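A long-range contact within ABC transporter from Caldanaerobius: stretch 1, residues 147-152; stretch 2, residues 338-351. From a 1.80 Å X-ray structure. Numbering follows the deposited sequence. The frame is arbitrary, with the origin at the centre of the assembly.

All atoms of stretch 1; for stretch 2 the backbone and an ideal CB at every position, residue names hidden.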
# COMPACT_ATOMS: atom_id res chain seq x y z
N GLY C 147 8.60 7.98 14.26
CA GLY C 147 7.24 7.50 14.13
C GLY C 147 7.06 6.16 14.84
O GLY C 147 8.05 5.49 15.13
N ILE C 148 5.81 5.82 15.12
CA ILE C 148 5.45 4.53 15.71
C ILE C 148 4.82 3.73 14.55
O ILE C 148 3.74 4.08 14.08
CB ILE C 148 4.41 4.71 16.88
CG1 ILE C 148 4.96 5.58 18.05
CG2 ILE C 148 3.90 3.37 17.38
CD1 ILE C 148 6.35 5.21 18.56
N PRO C 149 5.49 2.65 14.07
CA PRO C 149 4.93 1.89 12.96
C PRO C 149 3.65 1.20 13.41
O PRO C 149 3.51 0.91 14.63
CB PRO C 149 6.06 0.86 12.63
CG PRO C 149 7.26 1.38 13.34
CD PRO C 149 6.73 2.06 14.56
N PHE C 150 2.72 0.94 12.48
CA PHE C 150 1.54 0.13 12.86
C PHE C 150 1.13 -0.94 11.84
O PHE C 150 0.50 -1.93 12.22
CB PHE C 150 0.35 0.99 13.25
CG PHE C 150 -0.37 1.62 12.07
CD1 PHE C 150 -1.42 0.95 11.44
CD2 PHE C 150 -0.01 2.89 11.61
CE1 PHE C 150 -2.07 1.51 10.33
CE2 PHE C 150 -0.68 3.48 10.53
CZ PHE C 150 -1.71 2.78 9.89
N ASP C 151 1.49 -0.76 10.57
CA ASP C 151 1.21 -1.79 9.58
C ASP C 151 2.21 -1.94 8.42
O ASP C 151 3.11 -1.12 8.24
CB ASP C 151 -0.29 -1.80 9.15
CG ASP C 151 -0.67 -0.72 8.10
OD1 ASP C 151 0.19 -0.11 7.45
OD2 ASP C 151 -1.90 -0.54 7.88
N GLN C 152 2.10 -3.04 7.71
CA GLN C 152 3.01 -3.34 6.65
C GLN C 152 2.20 -3.65 5.44
O GLN C 152 1.09 -4.16 5.55
CB GLN C 152 3.98 -4.49 6.95
CG GLN C 152 3.59 -5.51 7.98
CD GLN C 152 4.66 -6.61 8.15
OE1 GLN C 152 5.11 -7.24 7.18
NE2 GLN C 152 5.08 -6.83 9.41
N UNK C 338 -0.66 8.28 23.60
CA UNK C 338 -1.75 7.97 22.72
C UNK C 338 -1.34 7.32 21.44
O UNK C 338 -1.98 6.38 21.03
CB UNK C 338 -2.54 9.24 22.41
N UNK C 339 -0.33 7.88 20.75
CA UNK C 339 0.13 7.31 19.47
C UNK C 339 0.51 5.84 19.70
O UNK C 339 0.01 4.95 18.96
CB UNK C 339 1.32 8.10 18.91
N UNK C 340 1.32 5.57 20.73
CA UNK C 340 1.65 4.16 21.08
C UNK C 340 0.45 3.23 21.21
O UNK C 340 0.48 2.08 20.70
CB UNK C 340 2.42 4.13 22.40
N UNK C 341 -0.58 3.70 21.90
CA UNK C 341 -1.85 2.95 22.04
C UNK C 341 -2.59 2.85 20.69
O UNK C 341 -2.97 1.79 20.26
CB UNK C 341 -2.75 3.62 23.08
N UNK C 342 -2.76 3.95 20.01
CA UNK C 342 -3.47 3.94 18.74
C UNK C 342 -2.81 3.01 17.71
O UNK C 342 -3.52 2.29 16.98
CB UNK C 342 -3.55 5.36 18.18
N UNK C 343 -1.47 3.03 17.65
CA UNK C 343 -0.72 2.19 16.72
C UNK C 343 -0.96 0.70 16.96
O UNK C 343 -1.36 -0.02 16.02
CB UNK C 343 0.77 2.50 16.83
N UNK C 344 -0.75 0.25 18.20
CA UNK C 344 -1.07 -1.14 18.58
C UNK C 344 -2.51 -1.53 18.23
O UNK C 344 -2.75 -2.59 17.67
CB UNK C 344 -0.84 -1.33 20.08
N UNK C 345 -3.48 -0.68 18.57
CA UNK C 345 -4.89 -0.98 18.25
C UNK C 345 -5.20 -1.07 16.75
O UNK C 345 -6.00 -1.92 16.36
CB UNK C 345 -5.79 0.09 18.87
N UNK C 346 -4.65 -0.14 15.97
CA UNK C 346 -4.80 -0.15 14.51
C UNK C 346 -4.19 -1.42 13.93
O UNK C 346 -4.80 -2.02 13.04
CB UNK C 346 -4.15 1.09 13.89
N UNK C 347 -2.99 -1.80 14.43
CA UNK C 347 -2.29 -3.01 13.96
C UNK C 347 -3.17 -4.27 14.18
O UNK C 347 -3.33 -5.11 13.28
CB UNK C 347 -0.95 -3.16 14.69
N UNK C 348 -3.73 -4.42 15.40
CA UNK C 348 -4.62 -5.58 15.69
C UNK C 348 -5.94 -5.52 14.88
O UNK C 348 -6.43 -6.55 14.38
CB UNK C 348 -4.94 -5.63 17.18
N UNK C 349 -6.50 -4.32 14.74
CA UNK C 349 -7.69 -4.12 13.92
C UNK C 349 -7.37 -4.62 12.49
O UNK C 349 -8.12 -5.41 11.94
CB UNK C 349 -8.12 -2.65 13.92
N UNK C 350 -6.25 -4.15 11.92
CA UNK C 350 -5.83 -4.44 10.51
C UNK C 350 -5.78 -5.94 10.29
O UNK C 350 -6.33 -6.47 9.30
CB UNK C 350 -4.46 -3.83 10.20
N UNK C 351 -5.10 -6.61 11.21
CA UNK C 351 -4.99 -8.08 11.23
C UNK C 351 -6.37 -8.80 11.22
O UNK C 351 -6.58 -9.74 10.43
CB UNK C 351 -4.20 -8.51 12.47

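The backbone angles of stretch 2 are helical throughout, phi near -60° and psi near -45°, and the helix runs almost parallel to strand 148-152: their N-to-C directions differ by 7° and their axes approach to 7.0 Å.

At 338 the ideal CB has nothing of the strand within 5.5 Å, so the choice is open; the residue is Ala338. Position 339 points toward the strand, its ideal CB 4.5 Å from Ile148 CG1, which favors an apolar group without fixing its size. Ala339 is deposited and makes a loose contact.

CA-to-CB at 340 points away, yet the ideal CB lies 5.2 Å from Ile148 CG1. A long chain with an aliphatic stem could graze the isoleucine and carry a polar end onward. Lys340 does so: its CG is 4.4 Å from Ile148 CG1. Positions 341 and 342, directed away and sideways, are unconstrained by the strand; they hold Tyr341 and Leu342.

Position 343 is tightly restricted. Its CA is 4.9 Å from the CA of Phe150, and its ideal CB is already tight, 3.3 Å from Ile148 CG2, with Pro149 O and Phe150 CB each 3.9 Å from that CB. Small residues, glycine, alanine or perhaps serine, fit best. Ala343 packs its methyl group against Ile148 and Phe150.

Positions 344 and 345, equally free at their ideal CB, hold Lys344 and Gln345.

At 346 CA-to-CB points toward Phe150, with the ideal CB 3.7 Å from its CD1, so a branched apolar side chain could cover the ring. Leu346 (chi1 m, chi2 t) places CD1 over one face, 4.1 Å from the ring centroid and 8° off the normal, a CH-pi contact.

CA-to-CB at 347 points sideways, and its ideal CB is tight, 3.1 Å from Phe150 O; a compact residue suits, possibly with a hydroxyl. In Ser347, OG lies 3.3 Å from Phe150 O and is hydrogen-bonded elsewhere.

Position 348 points away and carries Asp348, whose OD1 accepts a hydrogen bond within a salt bridge from Lys344 NZ at 3.1 Å. CA-to-CB at 349 is sideways, with no strand atom within 5.5 Å of the ideal CB, so many residues would do; it holds Met349, whose end comes nearer but makes no contact.

Position 350 points toward Asp151, its ideal CB 4.8 Å from Asp151 CB. The visible carboxylate would suggest a donor or cation. The residue is instead Asp350, its OD2 2.6 Å from Asp151 OD2, a separation implying that one acid probably holds a proton. Asp350 OD2 also sits at the edge of the Phe150 ring, 3.7 Å from Phe150 CE1. At 351 no strand atom lies within 5.5 Å of the ideal CB, leaving the choice open; the residue is Tyr351.

Stretch 2, residues 338-351: AAKYLAKQLSDMDY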
# COMPACT_ATOMS: atom_id res chain seq x y z
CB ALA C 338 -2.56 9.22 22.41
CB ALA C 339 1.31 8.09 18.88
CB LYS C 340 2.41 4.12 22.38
CG LYS C 340 3.85 4.49 22.21
CD LYS C 340 4.60 4.27 23.51
CE LYS C 340 5.57 5.38 23.81
NZ LYS C 340 6.40 5.06 25.00
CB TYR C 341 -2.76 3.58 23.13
CG TYR C 341 -4.21 3.15 23.09
CD1 TYR C 341 -4.67 2.14 23.95
CD2 TYR C 341 -5.14 3.79 22.23
CE1 TYR C 341 -6.01 1.75 23.95
CE2 TYR C 341 -6.47 3.38 22.20
CZ TYR C 341 -6.90 2.37 23.07
OH TYR C 341 -8.22 1.95 23.11
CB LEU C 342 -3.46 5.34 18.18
CG LEU C 342 -4.37 6.31 18.92
CD1 LEU C 342 -4.17 7.67 18.27
CD2 LEU C 342 -5.84 5.79 18.83
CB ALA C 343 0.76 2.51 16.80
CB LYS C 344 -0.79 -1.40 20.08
CG LYS C 344 -1.36 -2.71 20.62
CD LYS C 344 -0.70 -3.97 20.04
CE LYS C 344 -1.40 -5.26 20.49
NZ LYS C 344 -0.69 -6.48 19.96
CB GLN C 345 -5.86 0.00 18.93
CG GLN C 345 -5.77 -0.01 20.47
CD GLN C 345 -6.06 -1.37 21.08
OE1 GLN C 345 -7.12 -1.94 20.89
NE2 GLN C 345 -5.09 -1.90 21.79
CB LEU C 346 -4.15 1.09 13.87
CG LEU C 346 -4.88 2.45 14.04
CD1 LEU C 346 -4.09 3.54 13.31
CD2 LEU C 346 -6.27 2.40 13.45
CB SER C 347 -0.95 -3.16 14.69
OG SER C 347 -0.24 -4.35 14.26
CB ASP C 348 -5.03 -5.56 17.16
CG ASP C 348 -3.94 -5.98 18.10
OD1 ASP C 348 -2.79 -6.25 17.67
OD2 ASP C 348 -4.30 -6.09 19.33
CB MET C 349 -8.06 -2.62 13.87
CG MET C 349 -9.25 -2.31 12.95
SD MET C 349 -9.46 -0.57 12.53
CE MET C 349 -8.24 -0.34 11.22
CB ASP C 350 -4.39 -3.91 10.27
CG ASP C 350 -4.33 -2.47 9.82
OD1 ASP C 350 -5.41 -1.87 9.53
OD2 ASP C 350 -3.17 -1.93 9.74
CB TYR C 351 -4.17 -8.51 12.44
CG TYR C 351 -3.77 -9.98 12.48
CD1 TYR C 351 -3.33 -10.63 11.32
CD2 TYR C 351 -3.80 -10.69 13.67
CE1 TYR C 351 -2.96 -11.96 11.33
CE2 TYR C 351 -3.42 -12.04 13.71
CZ TYR C 351 -3.00 -12.66 12.55
OH TYR C 351 -2.62 -13.98 12.58
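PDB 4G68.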